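PDB 3VPY: FHA domain-containing protein DDL from Arabidopsis thaliana, which probably recognises phosphothreonine-containing partners such as Dicer-like1 through its forkhead-associated domain. Local coordinates for residues T116-F119 and R124-V127. Numbering follows the deposited sequence.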
ATOM      1  N   THR A 116       6.273   7.011  -2.031  1.00 13.23           N
ATOM      2  CA  THR A 116       5.561   7.396  -3.245  1.00 13.96           C
ATOM      3  C   THR A 116       5.491   6.207  -4.180  1.00 14.52           C
ATOM      4  O   THR A 116       6.478   5.523  -4.406  1.00 15.24           O
ATOM      5  CB  THR A 116       6.250   8.556  -3.960  1.00 15.13           C
ATOM      6  OG1 THR A 116       6.355   9.656  -3.048  1.00 17.32           O
ATOM      7  CG2 THR A 116       5.437   8.983  -5.172  1.00 16.75           C
ATOM      8  N   ILE A 117       4.318   5.993  -4.732  1.00 13.69           N
ATOM      9  CA  ILE A 117       4.058   4.867  -5.614  1.00 13.87           C
ATOM     10  C   ILE A 117       3.605   5.379  -6.968  1.00 13.30           C
ATOM     11  O   ILE A 117       2.784   6.301  -7.048  1.00 13.01           O
ATOM     12  CB  ILE A 117       2.959   3.990  -5.012  1.00 15.05           C
ATOM     13  CG1 ILE A 117       3.402   3.517  -3.622  1.00 17.93           C
ATOM     14  CG2 ILE A 117       2.658   2.813  -5.917  1.00 16.35           C
ATOM     15  CD1 ILE A 117       2.291   2.887  -2.811  1.00 22.23           C
ATOM     16  N   LYS A 118       4.119   4.758  -8.022  1.00 12.30           N
ATOM     17  CA  LYS A 118       3.707   5.099  -9.392  1.00 13.76           C
ATOM     18  C   LYS A 118       3.571   3.823 -10.187  1.00 13.67           C
ATOM     19  O   LYS A 118       4.433   2.940 -10.084  1.00 13.78           O
ATOM     20  CB  LYS A 118       4.749   5.987 -10.059  1.00 14.43           C
ATOM     21  CG  LYS A 118       4.390   6.440 -11.476  1.00 18.60           C
ATOM     22  CD  LYS A 118       5.611   7.070 -12.126  1.00 26.47           C
ATOM     23  CE  LYS A 118       5.277   7.780 -13.395  1.00 30.18           C
ATOM     24  NZ  LYS A 118       6.212   8.948 -13.580  1.00 35.09           N
ATOM     25  N   PHE A 119       2.517   3.747 -11.000  1.00 12.95           N
ATOM     26  CA  PHE A 119       2.286   2.570 -11.827  1.00 12.82           C
ATOM     27  C   PHE A 119       2.593   2.933 -13.266  1.00 13.77           C
ATOM     28  O   PHE A 119       2.079   3.925 -13.797  1.00 14.37           O
ATOM     29  CB  PHE A 119       0.834   2.072 -11.659  1.00 12.47           C
ATOM     30  CG  PHE A 119       0.457   1.797 -10.230  1.00 12.97           C
ATOM     31  CD1 PHE A 119       0.997   0.688  -9.554  1.00 14.77           C
ATOM     32  CD2 PHE A 119      -0.433   2.630  -9.546  1.00 14.61           C
ATOM     33  CE1 PHE A 119       0.654   0.413  -8.198  1.00 14.82           C
ATOM     34  CE2 PHE A 119      -0.777   2.376  -8.200  1.00 15.84           C
ATOM     35  CZ  PHE A 119      -0.220   1.254  -7.524  1.00 15.84           C
ATOM     36  N   ARG A 124      -0.173  10.005 -12.877  1.00 17.81           N
ATOM     37  CA  ARG A 124      -0.619  10.004 -11.476  1.00 17.31           C
ATOM     38  C   ARG A 124       0.417   9.381 -10.555  1.00 17.42           C
ATOM     39  O   ARG A 124       1.233   8.562 -10.988  1.00 16.66           O
ATOM     40  CB  ARG A 124      -1.927   9.248 -11.319  1.00 18.06           C
ATOM     41  CG  ARG A 124      -3.047   9.884 -12.018  1.00 20.21           C
ATOM     42  CD  ARG A 124      -4.352   9.416 -11.468  1.00 24.98           C
ATOM     43  NE  ARG A 124      -5.373  10.193 -12.144  1.00 27.28           N
ATOM     44  CZ  ARG A 124      -6.580  10.423 -11.664  1.00 27.06           C
ATOM     45  NH1 ARG A 124      -6.949   9.905 -10.495  1.00 26.98           N
ATOM     46  NH2 ARG A 124      -7.409  11.167 -12.386  1.00 28.79           N
ATOM     47  N   GLU A 125       0.402   9.782  -9.287  1.00 16.64           N
ATOM     48  CA  GLU A 125       1.294   9.201  -8.296  1.00 16.60           C
ATOM     49  C   GLU A 125       0.541   9.176  -6.991  1.00 15.14           C
ATOM     50  O   GLU A 125      -0.436   9.897  -6.818  1.00 15.11           O
ATOM     51  CB  GLU A 125       2.539  10.054  -8.103  1.00 17.74           C
ATOM     52  CG  GLU A 125       3.419  10.214  -9.306  1.00 23.46           C
ATOM     53  CD  GLU A 125       4.448  11.254  -9.031  1.00 30.59           C
ATOM     54  OE1 GLU A 125       4.216  12.423  -9.424  1.00 34.16           O
ATOM     55  OE2 GLU A 125       5.455  10.906  -8.375  1.00 32.32           O
ATOM     56  N   TYR A 126       1.010   8.349  -6.076  1.00 13.65           N
ATOM     57  CA  TYR A 126       0.327   8.139  -4.812  1.00 13.68           C
ATOM     58  C   TYR A 126       1.317   8.217  -3.660  1.00 14.47           C
ATOM     59  O   TYR A 126       2.464   7.783  -3.798  1.00 15.51           O
ATOM     60  CB  TYR A 126      -0.363   6.766  -4.786  1.00 14.19           C
ATOM     61  CG  TYR A 126      -1.277   6.521  -5.955  1.00 13.43           C
ATOM     62  CD1 TYR A 126      -2.652   6.729  -5.831  1.00 16.41           C
ATOM     63  CD2 TYR A 126      -0.761   6.111  -7.196  1.00 15.05           C
ATOM     64  CE1 TYR A 126      -3.501   6.505  -6.902  1.00 17.70           C
ATOM     65  CE2 TYR A 126      -1.596   5.894  -8.285  1.00 15.89           C
ATOM     66  CZ  TYR A 126      -2.976   6.096  -8.128  1.00 16.32           C
ATOM     67  OH  TYR A 126      -3.831   5.903  -9.187  1.00 18.15           O
ATOM     68  N   VAL A 127       0.876   8.778  -2.539  1.00 12.93           N
ATOM     69  CA  VAL A 127       1.689   8.817  -1.331  1.00 12.84           C
ATOM     70  C   VAL A 127       0.938   8.154  -0.173  1.00 12.59           C
ATOM     71  O   VAL A 127      -0.238   8.475   0.087  1.00 12.50           O
ATOM     72  CB  VAL A 127       2.054  10.278  -0.930  1.00 13.46           C
ATOM     73  CG1 VAL A 127       2.676  10.324   0.464  1.00 14.94           C
ATOM     74  CG2 VAL A 127       3.013  10.866  -1.950  1.00 14.45           C
TER
HETATM   75  O   HOH W   1       0.574   5.838 -10.971  1.00 14.13           O
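Tyr-126 and Ile-117 face each other as an antiparallel hydrogen-bonded pair, and the strands they belong to illustrate how a ladder of backbone bonds is combined with side-chain packing on each face. Ile-117 N donates to Tyr-126 O at 2.7 Å with a nearly straight N-H...O angle of 165°, and Tyr-126 N returns a bond to Ile-117 O at 2.9 Å. With CG of Tyr-126 anti to its carbonyl carbon (chi1 -53°), the ring leans along the neighbouring strand, bringing CD2 to 3.6 Å from Ile-117 O, which lies in the ring plane at its edge. Further along, CE2 of Tyr-126 meets CE2 of Phe-119 at 3.6 Å, the two buried rings inclined at 57°. With an alanine here, Phe-119 CE2 would probably lose its aromatic neighbour and a gap would open beside Ile-117 O. Thr-116 gives Tyr-126 O a second partner, a CA-H...O contact of 3.2 Å from its CA. On the other face its CG2, anti to the backbone N, sits 3.7 Å from Glu-125 OE2, while OG1 lies beside Val-127 CG2. Where the strands diverge, a water accepts from Phe-119 N and donates to Arg-124 O. Strand 18-23 continues the sheet beyond Tyr-126, whereas Phe-119 and Ile-117 pack on Ile-87 of the second sheet. The whole is a beta hairpin within the beta sandwich characteristic of FHA domains, its Ile-117, Phe-119 and Tyr-126 face turned into the core.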